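Side-chain contacts in periplasmic branched-chain amino acid-binding protein (Burkholderia mallei, PDB 3I09), which probably binds branched-chain amino acids or related small carboxylates in the periplasm and hands them to an ABC transporter for uptake: residues Ser86-Ala91 and Lys96-Ile101; Thr107-Gln112 and Arg324-Met329; Gly8-Met13 and Arg64-Arg69; Gly71-Val76 and Thr288-Ala293; Val33-Gly38 and Ala282-Val287. All blocks are in the same frame, centred on the assembly; numbering follows the deposited sequence.

Contact 1 of 5, residues Ser86-Ala91 and Lys96-Ile101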
# COMPACT_ATOMS: atom_id res chain seq x y z
N SER A 86 9.87 -0.91 11.53
CA SER A 86 11.24 -0.72 12.04
C SER A 86 11.77 0.67 11.64
O SER A 86 12.35 1.38 12.48
CB SER A 86 12.19 -1.86 11.60
OG SER A 86 12.45 -1.87 10.21
N MSE A 87 11.50 1.08 10.41
CA MSE A 87 11.87 2.42 9.96
C MSE A 87 11.14 3.53 10.69
O MSE A 87 11.73 4.58 11.01
CB MSE A 87 11.66 2.55 8.44
CG MSE A 87 12.69 1.75 7.68
SE MSE A 87 12.59 2.00 5.73
CE MSE A 87 10.92 1.25 5.40
N ASN A 88 9.85 3.31 10.92
CA ASN A 88 9.01 4.27 11.67
C ASN A 88 9.61 4.62 13.03
O ASN A 88 9.59 5.79 13.43
CB ASN A 88 7.64 3.64 11.87
CG ASN A 88 6.59 4.61 12.34
OD1 ASN A 88 6.37 5.66 11.73
ND2 ASN A 88 5.89 4.24 13.43
N GLN A 89 10.07 3.60 13.75
CA GLN A 89 10.69 3.82 15.04
C GLN A 89 11.95 4.68 14.94
O GLN A 89 12.12 5.62 15.72
CB GLN A 89 11.03 2.51 15.71
CG GLN A 89 11.64 2.73 17.06
CD GLN A 89 11.53 1.54 17.95
OE1 GLN A 89 10.48 1.30 18.56
NE2 GLN A 89 12.63 0.81 18.08
N VAL A 90 12.80 4.40 13.95
CA VAL A 90 14.01 5.19 13.72
C VAL A 90 13.66 6.63 13.36
O VAL A 90 14.20 7.57 13.94
CB VAL A 90 14.88 4.59 12.62
CG1 VAL A 90 16.07 5.48 12.36
CG2 VAL A 90 15.31 3.15 13.01
N ALA A 91 12.72 6.82 12.45
CA ALA A 91 12.28 8.18 12.09
C ALA A 91 11.72 8.95 13.28
O ALA A 91 12.02 10.12 13.45
CB ALA A 91 11.23 8.14 10.95
N LYS A 96 12.67 12.73 12.03
CA LYS A 96 12.84 12.91 10.60
C LYS A 96 11.56 12.55 9.89
O LYS A 96 10.88 11.61 10.26
CB LYS A 96 13.94 12.02 10.04
CG LYS A 96 15.31 12.25 10.64
CD LYS A 96 15.85 13.62 10.30
CE LYS A 96 17.24 13.77 10.93
NZ LYS A 96 17.71 15.17 10.97
N VAL A 97 11.25 13.31 8.83
CA VAL A 97 10.04 13.07 8.07
C VAL A 97 10.05 11.72 7.33
O VAL A 97 10.99 11.40 6.58
CB VAL A 97 9.76 14.23 7.05
CG1 VAL A 97 8.46 13.95 6.22
CG2 VAL A 97 9.70 15.59 7.81
N TYR A 98 9.01 10.94 7.57
CA TYR A 98 8.89 9.60 7.07
C TYR A 98 7.52 9.44 6.38
O TYR A 98 6.46 9.53 7.04
CB TYR A 98 9.04 8.61 8.22
CG TYR A 98 8.79 7.14 7.88
CD1 TYR A 98 9.38 6.53 6.77
CD2 TYR A 98 8.00 6.35 8.70
CE1 TYR A 98 9.17 5.18 6.50
CE2 TYR A 98 7.78 5.02 8.45
CZ TYR A 98 8.36 4.43 7.35
OH TYR A 98 8.10 3.11 7.11
N ILE A 99 7.55 9.17 5.07
CA ILE A 99 6.33 8.93 4.35
C ILE A 99 6.35 7.50 3.85
O ILE A 99 7.25 7.09 3.09
CB ILE A 99 6.16 9.90 3.19
CG1 ILE A 99 6.20 11.32 3.72
CG2 ILE A 99 4.83 9.62 2.49
CD1 ILE A 99 6.09 12.39 2.62
N ASN A 100 5.41 6.71 4.33
CA ASN A 100 5.28 5.33 3.88
C ASN A 100 4.19 5.14 2.84
O ASN A 100 3.04 5.56 3.03
CB ASN A 100 5.04 4.38 5.03
CG ASN A 100 5.18 2.93 4.56
OD1 ASN A 100 4.31 2.43 3.87
ND2 ASN A 100 6.33 2.30 4.87
N ILE A 101 4.58 4.55 1.70
CA ILE A 101 3.64 4.25 0.62
C ILE A 101 3.32 2.75 0.51
O ILE A 101 2.15 2.34 0.50
CB ILE A 101 4.19 4.72 -0.76
CG1 ILE A 101 4.10 6.25 -0.91
CG2 ILE A 101 3.41 4.07 -1.90
CD1 ILE A 101 4.88 7.00 0.04
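The helix and the second strand of a beta-alpha-beta unit meet here, Tyr98 of strand 97-100 lying against Met87, Asn88 and Ala91 of helix 81-94. With its CG anti to the backbone N (chi1 174°), Tyr98 carries its ring back along the helix and away from Ala91. The methyl of Ala91 sits at the root of that ring, its CB 3.5 Å from Tyr98 CB; a side chain this small lets helix and strand come close. Met87, present as selenomethionine, crosses the phenol roughly at a right angle, its CB 4.0 Å from Tyr98 CZ, while its bent end brings CE to 3.8 Å from Tyr98 OH. Asn88 comes to the ring edge: its OD1 lies in the ring plane, 3.5 Å from Tyr98 CD2. This oxygen accepts a bond from Thr117 and the amide nitrogen gives one to Gln112, so the buried amide is satisfied at both ends. In this crossover from strand 72-77 to strand 97-100 the helix runs nearly antiparallel to the strand, the segment axes 8.7 Å apart. A backbone bond from Lys96 N to Ala91 O (3.0 Å) holds the turn between them. The phenol oxygen is gripped twice: it accepts from Asn100 ND2, 3.0 Å from Tyr98 OH, and is bonded to the carbonyl of Ala84, about one turn before Met87.

Contact 2 of 5, residues Thr107-Gln112 and Arg324-Met329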
# COMPACT_ATOMS: atom_id res chain seq x y z
N THR A 107 -1.24 -0.16 11.91
CA THR A 107 -0.42 0.08 13.08
C THR A 107 0.35 1.42 12.98
O THR A 107 0.61 2.12 13.97
CB THR A 107 0.63 -1.09 13.23
OG1 THR A 107 -0.03 -2.34 12.98
CG2 THR A 107 1.18 -1.09 14.57
N LEU A 108 0.76 1.75 11.76
CA LEU A 108 1.53 2.94 11.49
C LEU A 108 0.85 4.25 11.89
O LEU A 108 1.54 5.22 12.10
CB LEU A 108 1.89 2.99 9.99
CG LEU A 108 3.03 2.06 9.60
CD1 LEU A 108 2.95 1.85 8.05
CD2 LEU A 108 4.47 2.61 10.05
N THR A 109 -0.49 4.25 11.96
CA THR A 109 -1.24 5.44 12.35
C THR A 109 -2.12 5.18 13.58
O THR A 109 -3.05 5.90 13.86
CB THR A 109 -2.10 5.94 11.18
OG1 THR A 109 -2.99 4.90 10.78
CG2 THR A 109 -1.17 6.36 9.98
N ASN A 110 -1.78 4.12 14.31
CA ASN A 110 -2.56 3.67 15.43
C ASN A 110 -1.62 3.38 16.59
O ASN A 110 -1.06 4.34 17.13
CB ASN A 110 -3.45 2.50 15.01
CG ASN A 110 -4.71 2.97 14.36
OD1 ASN A 110 -5.62 3.52 15.04
ND2 ASN A 110 -4.79 2.83 13.03
N GLU A 111 -1.38 2.12 16.93
CA GLU A 111 -0.52 1.79 18.08
C GLU A 111 0.88 2.39 17.97
O GLU A 111 1.51 2.65 19.00
CB GLU A 111 -0.43 0.28 18.30
CG GLU A 111 -1.72 -0.39 18.76
CD GLU A 111 -2.69 -0.73 17.65
OE1 GLU A 111 -2.39 -0.46 16.45
OE2 GLU A 111 -3.75 -1.31 17.98
N GLN A 112 1.39 2.54 16.75
CA GLN A 112 2.73 3.06 16.53
C GLN A 112 2.74 4.38 15.77
O GLN A 112 3.70 4.71 15.07
CB GLN A 112 3.60 2.00 15.85
CG GLN A 112 3.74 0.77 16.77
CD GLN A 112 4.59 -0.37 16.22
OE1 GLN A 112 4.20 -1.56 16.30
NE2 GLN A 112 5.76 -0.05 15.71
N ARG A 324 -3.90 14.03 7.96
CA ARG A 324 -4.55 14.35 9.24
C ARG A 324 -3.67 14.03 10.44
O ARG A 324 -2.54 13.54 10.29
CB ARG A 324 -5.91 13.68 9.34
CG ARG A 324 -5.86 12.21 9.49
CD ARG A 324 -7.30 11.64 9.69
NE ARG A 324 -7.19 10.23 9.98
CZ ARG A 324 -8.19 9.36 9.98
NH1 ARG A 324 -9.43 9.74 9.68
NH2 ARG A 324 -7.92 8.10 10.27
N THR A 325 -4.19 14.30 11.63
CA THR A 325 -3.41 14.20 12.85
C THR A 325 -2.65 12.88 13.03
O THR A 325 -1.47 12.89 13.38
CB THR A 325 -4.32 14.49 14.10
OG1 THR A 325 -4.86 15.80 13.95
CG2 THR A 325 -3.51 14.43 15.39
N ASP A 326 -3.32 11.77 12.78
CA ASP A 326 -2.71 10.43 13.00
C ASP A 326 -1.69 10.05 11.95
O ASP A 326 -1.06 8.99 12.05
CB ASP A 326 -3.78 9.33 13.15
CG ASP A 326 -4.60 9.05 11.88
OD1 ASP A 326 -4.42 9.70 10.83
OD2 ASP A 326 -5.50 8.16 11.95
N GLY A 327 -1.55 10.91 10.93
CA GLY A 327 -0.61 10.68 9.84
C GLY A 327 -1.20 10.12 8.56
O GLY A 327 -0.52 10.03 7.56
N SER A 328 -2.45 9.68 8.57
CA SER A 328 -3.04 9.16 7.36
C SER A 328 -3.30 10.26 6.35
O SER A 328 -3.86 11.29 6.69
CB SER A 328 -4.37 8.45 7.64
OG SER A 328 -4.11 7.23 8.29
N MSE A 329 -2.93 10.01 5.10
CA MSE A 329 -3.39 10.84 3.98
C MSE A 329 -4.77 10.36 3.59
O MSE A 329 -4.94 9.24 3.11
CB MSE A 329 -2.41 10.76 2.78
CG MSE A 329 -2.48 12.00 1.85
SE MSE A 329 -3.96 11.87 0.66
CE MSE A 329 -3.07 10.88 -0.77
O HOH W 1 1.58 8.18 12.41
O HOH W 2 -6.03 6.27 13.74
O HOH W 3 -5.28 6.11 10.36
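Thr109 presses its methyl side against the turn formed by Asp326, Gly327 and Ser328, and it accounts for more than half of the buried surface. Its CG2, anti to the carbonyl carbon, lies 3.5 Å from Ser328 OG, and its CB stands 3.3 Å from the carbonyl O of Asp326. No direct hydrogen bond crosses the interface; water does the joining. One molecule bonds to Thr109 OG1, Ser328 OG and Asp326 OD2, each at 2.6 Å, and donates to the carboxylate. A second links Thr109 O to Asp326 OD2, and a third ties Leu108 O to Asp326 O. Threonine suits this place because its methyl packs against the turn while its hydroxyl meets the water.

Asp326 is fixed from its own side. Arg324 grips it side-on, NE to OD1 at 2.9 Å and NH2 to OD2 at 2.9 Å, probably stabilising its negative charge. OD1 also accepts from Ser328 N at 3.0 Å, and this donor and Arg324 NE approach from opposite faces of the carboxylate. Gly327, at phi 100°, adopts a backbone shape that a beta carbon would strain. With that positive phi, the type I turn from Arg324 to Gly327 and the bonds Gly327 N to Arg324 O and Arg324 N to Ser328 O define a type I plus G1-bulge hairpin connection between strands 320-323 and 329-338, braced by the Asx turn of Asp326.

Contact 3 of 5, residues Gly8-Met13 and Arg64-Arg69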
# COMPACT_ATOMS: atom_id res chain seq x y z
N GLY A 8 15.57 9.46 0.54
CA GLY A 8 15.99 8.07 0.53
C GLY A 8 14.77 7.18 0.40
O GLY A 8 13.75 7.44 1.02
N PHE A 9 14.88 6.15 -0.42
CA PHE A 9 13.81 5.23 -0.70
C PHE A 9 14.28 3.83 -0.36
O PHE A 9 15.30 3.38 -0.90
CB PHE A 9 13.43 5.33 -2.17
CG PHE A 9 12.31 4.39 -2.61
CD1 PHE A 9 11.12 4.31 -1.91
CD2 PHE A 9 12.45 3.63 -3.76
CE1 PHE A 9 10.06 3.46 -2.36
CE2 PHE A 9 11.44 2.79 -4.20
CZ PHE A 9 10.25 2.73 -3.54
N ILE A 10 13.53 3.16 0.49
CA ILE A 10 13.87 1.78 0.91
C ILE A 10 12.68 0.87 0.70
O ILE A 10 11.58 1.09 1.25
CB ILE A 10 14.33 1.69 2.36
CG1 ILE A 10 15.46 2.67 2.64
CG2 ILE A 10 14.76 0.21 2.66
CD1 ILE A 10 15.96 2.65 4.11
N THR A 11 12.87 -0.14 -0.13
CA THR A 11 11.79 -1.03 -0.51
C THR A 11 12.34 -2.37 -0.92
O THR A 11 13.56 -2.59 -0.93
CB THR A 11 10.90 -0.41 -1.65
OG1 THR A 11 9.63 -1.09 -1.69
CG2 THR A 11 11.60 -0.50 -3.04
N ASP A 12 11.45 -3.32 -1.17
CA ASP A 12 11.87 -4.64 -1.70
C ASP A 12 12.14 -4.47 -3.21
O ASP A 12 11.21 -4.25 -3.99
CB ASP A 12 10.76 -5.67 -1.51
CG ASP A 12 11.07 -7.01 -2.16
OD1 ASP A 12 12.24 -7.23 -2.51
OD2 ASP A 12 10.13 -7.85 -2.31
N MSE A 13 13.40 -4.59 -3.60
CA MSE A 13 13.74 -4.48 -5.03
C MSE A 13 14.04 -5.82 -5.67
O MSE A 13 14.31 -5.89 -6.87
CB MSE A 13 14.89 -3.50 -5.23
CG MSE A 13 14.46 -2.08 -5.04
SE MSE A 13 15.97 -0.89 -5.08
CE MSE A 13 16.35 -0.93 -6.98
N ARG A 64 18.86 4.58 9.59
CA ARG A 64 19.62 5.17 10.67
C ARG A 64 20.93 5.79 10.13
O ARG A 64 21.24 6.97 10.42
CB ARG A 64 19.91 4.10 11.75
CG ARG A 64 20.00 4.60 13.19
CD ARG A 64 20.35 3.40 14.13
NE ARG A 64 19.25 2.44 14.26
CZ ARG A 64 19.32 1.15 13.92
NH1 ARG A 64 20.44 0.61 13.46
NH2 ARG A 64 18.27 0.37 14.09
N GLU A 65 21.66 5.02 9.33
CA GLU A 65 22.87 5.49 8.70
C GLU A 65 22.64 6.72 7.83
O GLU A 65 23.40 7.69 7.91
CB GLU A 65 23.52 4.38 7.87
CG GLU A 65 24.83 4.73 7.17
CD GLU A 65 24.99 3.96 5.85
OE1 GLU A 65 24.63 2.76 5.82
OE2 GLU A 65 25.42 4.59 4.84
N TRP A 66 21.64 6.71 6.97
CA TRP A 66 21.35 7.88 6.15
C TRP A 66 21.00 9.12 7.01
O TRP A 66 21.39 10.26 6.71
CB TRP A 66 20.20 7.60 5.17
CG TRP A 66 20.49 6.67 4.02
CD1 TRP A 66 21.71 6.26 3.55
CD2 TRP A 66 19.51 6.06 3.19
NE1 TRP A 66 21.54 5.43 2.46
CE2 TRP A 66 20.19 5.30 2.22
CE3 TRP A 66 18.12 6.10 3.16
CZ2 TRP A 66 19.51 4.58 1.22
CZ3 TRP A 66 17.44 5.38 2.18
CH2 TRP A 66 18.15 4.64 1.21
N MSE A 67 20.24 8.91 8.05
CA MSE A 67 19.83 10.03 8.91
C MSE A 67 21.02 10.61 9.68
O MSE A 67 21.14 11.81 9.82
CB MSE A 67 18.76 9.56 9.88
CG MSE A 67 17.46 9.31 9.19
SE MSE A 67 16.10 8.59 10.36
CE MSE A 67 14.79 8.15 9.00
N ASP A 68 21.89 9.73 10.18
CA ASP A 68 22.98 10.12 11.07
C ASP A 68 24.19 10.66 10.33
O ASP A 68 24.84 11.57 10.83
CB ASP A 68 23.44 8.94 11.94
CG ASP A 68 22.48 8.65 13.08
OD1 ASP A 68 21.55 9.47 13.33
OD2 ASP A 68 22.64 7.58 13.72
N ARG A 69 24.49 10.09 9.15
CA ARG A 69 25.72 10.34 8.39
C ARG A 69 25.51 10.70 6.94
O ARG A 69 26.47 10.94 6.25
CB ARG A 69 26.57 9.07 8.34
CG ARG A 69 26.94 8.66 9.65
CD ARG A 69 27.62 7.30 9.70
NE ARG A 69 27.58 7.02 11.12
CZ ARG A 69 28.32 7.65 12.03
NH1 ARG A 69 29.27 8.52 11.67
NH2 ARG A 69 28.14 7.36 13.31
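Trp66 reaches from helix 56-69 to strand 5-11 and sets the far rim of its six-membered ring on Gly8, Phe9 and Ile10. Trp66 CZ3 does most of the touching: it lies 3.4 Å from Ile10 CG1 and 3.5 Å from Gly8 CA. The carbonyl O of Phe9 stands in the plane of the indole, at its edge, 3.8 Å from Trp66 CH2. Glycine suits position 8 because a beta carbon there would point straight into the ring; the bare backbone of Gly8 leaves room for the CZ3 corner of the indole. Ile10 comes from the direction opposite to Trp66, its CG1 anti to the carbonyl carbon (chi1 -53°) and its chain extended, which brings both CG1 and CD1 against the ring.

In the next shell, strand 5-11 is held by backbone bonds to strands 43-51 and 72-77, on its two sides. Val48, Ala50 and Leu72 of these strands also touch the indole, seating helix 56-69 on the central sheet of this alpha/beta lobe; Leu75, and Met87 from helix 81-94, pack on Ile10. With no hydrogen bond across the two segments, whose axes stand 10.5 Å apart, dispersion and shape fit hold the contact.

Contact 4 of 5, residues Gly71-Val76 and Thr288-Ala293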
# COMPACT_ATOMS: atom_id res chain seq x y z
N GLY A 71 22.84 12.89 5.83
CA GLY A 71 22.07 14.11 5.67
C GLY A 71 20.65 13.93 5.14
O GLY A 71 20.11 14.83 4.49
N LEU A 72 20.02 12.81 5.47
CA LEU A 72 18.69 12.53 4.96
C LEU A 72 17.67 13.54 5.43
O LEU A 72 17.65 13.91 6.61
CB LEU A 72 18.24 11.15 5.39
CG LEU A 72 17.10 10.57 4.56
CD1 LEU A 72 17.66 10.08 3.19
CD2 LEU A 72 16.49 9.40 5.27
N ASP A 73 16.85 14.00 4.48
CA ASP A 73 15.75 14.92 4.77
C ASP A 73 14.35 14.25 4.73
O ASP A 73 13.46 14.56 5.55
CB ASP A 73 15.82 16.06 3.80
CG ASP A 73 17.01 16.93 4.05
OD1 ASP A 73 17.05 17.51 5.18
OD2 ASP A 73 17.92 16.96 3.18
N LEU A 74 14.16 13.35 3.77
CA LEU A 74 12.93 12.54 3.67
C LEU A 74 13.29 11.06 3.53
O LEU A 74 14.12 10.71 2.68
CB LEU A 74 12.10 12.93 2.44
CG LEU A 74 10.92 12.02 2.07
CD1 LEU A 74 9.82 12.03 3.16
CD2 LEU A 74 10.32 12.37 0.68
N LEU A 75 12.63 10.23 4.32
CA LEU A 75 12.62 8.78 4.15
C LEU A 75 11.29 8.36 3.56
O LEU A 75 10.20 8.60 4.14
CB LEU A 75 12.90 8.05 5.45
CG LEU A 75 12.91 6.53 5.39
CD1 LEU A 75 14.05 6.04 4.47
CD2 LEU A 75 13.00 5.90 6.83
N VAL A 76 11.36 7.75 2.38
CA VAL A 76 10.20 7.18 1.72
C VAL A 76 10.24 5.68 1.97
O VAL A 76 11.17 5.01 1.54
CB VAL A 76 10.15 7.43 0.21
CG1 VAL A 76 8.85 6.79 -0.40
CG2 VAL A 76 10.19 8.96 -0.07
N THR A 288 6.21 14.79 -4.68
CA THR A 288 5.69 16.08 -5.01
C THR A 288 5.12 16.79 -3.76
O THR A 288 5.41 17.96 -3.52
CB THR A 288 4.62 16.00 -6.10
OG1 THR A 288 5.13 15.27 -7.22
CG2 THR A 288 4.24 17.40 -6.52
N THR A 289 4.36 16.07 -2.97
CA THR A 289 3.77 16.61 -1.74
C THR A 289 4.85 17.06 -0.74
O THR A 289 4.77 18.16 -0.19
CB THR A 289 2.79 15.59 -1.16
OG1 THR A 289 1.72 15.44 -2.10
CG2 THR A 289 2.29 16.04 0.24
N TYR A 290 5.84 16.21 -0.49
CA TYR A 290 6.96 16.61 0.35
C TYR A 290 7.66 17.87 -0.17
O TYR A 290 7.93 18.79 0.59
CB TYR A 290 7.97 15.47 0.46
CG TYR A 290 9.21 15.85 1.20
CD1 TYR A 290 9.22 15.94 2.58
CD2 TYR A 290 10.38 16.16 0.50
CE1 TYR A 290 10.40 16.32 3.26
CE2 TYR A 290 11.54 16.54 1.15
CZ TYR A 290 11.53 16.63 2.53
OH TYR A 290 12.64 17.03 3.22
N LEU A 291 8.02 17.87 -1.46
CA LEU A 291 8.77 18.99 -2.01
C LEU A 291 7.97 20.28 -1.93
O LEU A 291 8.54 21.33 -1.66
CB LEU A 291 9.29 18.72 -3.44
CG LEU A 291 10.35 17.60 -3.55
CD1 LEU A 291 10.66 17.24 -5.01
CD2 LEU A 291 11.62 17.97 -2.80
N LYS A 292 6.65 20.20 -2.14
CA LYS A 292 5.80 21.39 -2.02
C LYS A 292 5.83 21.92 -0.60
O LYS A 292 5.79 23.12 -0.40
CB LYS A 292 4.36 21.12 -2.45
CG LYS A 292 4.19 21.06 -3.94
CD LYS A 292 2.74 20.77 -4.37
CE LYS A 292 2.56 20.92 -5.92
NZ LYS A 292 2.71 22.32 -6.45
N ALA A 293 5.88 21.02 0.37
CA ALA A 293 5.93 21.41 1.76
C ALA A 293 7.27 22.07 2.13
O ALA A 293 7.29 23.09 2.80
CB ALA A 293 5.64 20.20 2.63
O HOH W 4 12.26 17.48 5.86
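Leu74 and Tyr290 mark the nearest backbone approach of strand 72-77 to helix 278-297, their CA atoms 8.0 Å apart, a spacing that their side chains fill. The two side chains run side by side with opposite headings, and Leu74 lies over one face of the phenol. Its CB forms a CH-pi contact, 3.8 Å from the centroid of the Tyr290 ring and only 12° off the ring normal. The CD2 branch rests near the root of the ring, 3.7 Å from Tyr290 CG. A chi1 of 174° puts the Tyr290 ring anti to the backbone N and sends it toward the strand. A central strand of the parallel part of the sheet is thus covered by a helix that the chain reaches after passing through the other lobe of this type I binding protein. Val305 touches the same tyrosine from helix 302-309. Tyrosine suits the site because its hydroxyl extends beyond the apolar face to the backbone of Asp73: Tyr290 OH lies 3.4 Å from Asp73 CB and donates to a water at 2.7 Å, which in turn donates to Asp73 O at 3.2 Å. The carboxylate of Asp73 turns elsewhere, accepting from the backbone N of Lys6.

Contact 5 of 5, residues Val33-Gly38 and Ala282-Val287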
# COMPACT_ATOMS: atom_id res chain seq x y z
N VAL A 33 11.12 14.19 -8.78
CA VAL A 33 12.21 15.13 -8.48
C VAL A 33 12.54 15.98 -9.72
O VAL A 33 12.65 17.21 -9.63
CB VAL A 33 13.43 14.39 -7.94
CG1 VAL A 33 14.65 15.32 -7.84
CG2 VAL A 33 13.06 13.79 -6.55
N ALA A 34 12.73 15.32 -10.85
CA ALA A 34 13.02 16.02 -12.09
C ALA A 34 11.89 16.94 -12.46
O ALA A 34 12.13 18.11 -12.82
CB ALA A 34 13.29 15.02 -13.22
N ASP A 35 10.65 16.47 -12.35
CA ASP A 35 9.51 17.32 -12.73
C ASP A 35 9.36 18.59 -11.88
O ASP A 35 8.91 19.63 -12.38
CB ASP A 35 8.19 16.56 -12.74
CG ASP A 35 8.14 15.48 -13.83
OD1 ASP A 35 8.98 15.48 -14.77
OD2 ASP A 35 7.24 14.62 -13.73
N PHE A 36 9.76 18.49 -10.62
CA PHE A 36 9.70 19.62 -9.68
C PHE A 36 10.79 20.67 -10.00
O PHE A 36 10.73 21.79 -9.52
CB PHE A 36 9.91 19.09 -8.26
CG PHE A 36 9.49 20.05 -7.18
CD1 PHE A 36 8.17 20.17 -6.83
CD2 PHE A 36 10.42 20.84 -6.53
CE1 PHE A 36 7.78 21.06 -5.84
CE2 PHE A 36 10.01 21.73 -5.54
CZ PHE A 36 8.70 21.84 -5.22
N GLY A 37 11.76 20.28 -10.83
CA GLY A 37 12.90 21.13 -11.23
C GLY A 37 14.24 20.72 -10.66
O GLY A 37 15.24 21.42 -10.89
N GLY A 38 14.31 19.62 -9.92
CA GLY A 38 15.60 19.07 -9.48
C GLY A 38 16.26 19.77 -8.30
O GLY A 38 17.33 19.36 -7.86
N ALA A 282 1.60 6.60 -6.25
CA ALA A 282 1.70 7.22 -4.91
C ALA A 282 3.13 7.65 -4.54
O ALA A 282 3.32 8.71 -3.94
CB ALA A 282 1.14 6.29 -3.86
N ASP A 283 4.14 6.85 -4.94
CA ASP A 283 5.54 7.23 -4.75
C ASP A 283 5.83 8.61 -5.36
O ASP A 283 6.43 9.49 -4.70
CB ASP A 283 6.51 6.21 -5.38
CG ASP A 283 6.58 4.86 -4.65
OD1 ASP A 283 6.28 4.78 -3.44
OD2 ASP A 283 6.95 3.86 -5.35
N TYR A 284 5.44 8.79 -6.63
CA TYR A 284 5.62 10.05 -7.33
C TYR A 284 4.86 11.16 -6.59
O TYR A 284 5.42 12.22 -6.29
CB TYR A 284 5.19 9.93 -8.79
CG TYR A 284 5.28 11.19 -9.62
CD1 TYR A 284 4.43 12.25 -9.39
CD2 TYR A 284 6.22 11.32 -10.64
CE1 TYR A 284 4.50 13.43 -10.15
CE2 TYR A 284 6.27 12.47 -11.45
CZ TYR A 284 5.43 13.52 -11.16
OH TYR A 284 5.49 14.65 -11.89
N SER A 285 3.60 10.92 -6.26
CA SER A 285 2.76 11.95 -5.65
C SER A 285 3.29 12.40 -4.29
O SER A 285 3.26 13.57 -3.95
CB SER A 285 1.31 11.43 -5.49
OG SER A 285 0.49 12.35 -4.78
N SER A 286 3.74 11.43 -3.50
CA SER A 286 4.22 11.69 -2.13
C SER A 286 5.45 12.57 -2.18
O SER A 286 5.61 13.47 -1.34
CB SER A 286 4.50 10.37 -1.37
OG SER A 286 5.63 9.74 -1.92
N VAL A 287 6.32 12.38 -3.19
CA VAL A 287 7.51 13.22 -3.35
C VAL A 287 7.14 14.66 -3.75
O VAL A 287 7.67 15.62 -3.21
CB VAL A 287 8.53 12.56 -4.32
CG1 VAL A 287 9.66 13.52 -4.74
CG2 VAL A 287 9.12 11.30 -3.59
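A chi1 of 178° sets the ring of Tyr284 anti to its own backbone N and stretches it from helix 278-297, while Asp35 on helix 22-36, with a chi1 of -66°, carries its carboxylate to the phenol end. Tyr284 OH donates to Asp35 OD2 in a short bond of 2.5 Å, using the anti lone pair of that oxygen. The acceptor lies in the plane of the tyrosine ring, at its edge, and the carboxylate is turned 58° against that ring. Arg267 makes a salt bridge to the same oxygen, which would keep Asp35 ionised and ready to accept. Aspartate fits this exposed position because its short arm leaves the charge between an arginine and a phenol.

Deeper in, two valines take over: Val33 CG2 and Val287 CG1 meet at 3.9 Å, their side chains crossing obliquely. Such compact branched groups fill the space between the helices without polar demand. Helix 22-36 ends just beyond, in a Schellman motif at Gly37, whose positive phi is easily adopted by glycine. Both helices lie against strand 5-11, where Ile7 touches Val33 as well as Val287. Trp264 of helix 259-272 meets the ring of Tyr284 edge-to-face.

How the contacts relate
Contacts 1, 3 and 4 are buried and share one sheet, covered from its two faces: helices 56-69 and 81-94 pack on one side, helix 278-297 on the other. Leu75 bonds to strand 97-100 of contact 1, and its neighbour Leu74 to Gly8 of contact 3. Contact 5 joins helix 278-297 to its neighbour 22-36 within the layer on that face, and is partly exposed, with a phenol-to-carboxylate bond beside a valine pair; Phe36 packs against the helix of contact 4. Contact 2 differs most: though buried, it joins loops through water, with no direct hydrogen bond across it. It adjoins contact 1, Leu108 packing on Asn88. Apolar and aromatic chemistry prevails at the sheet.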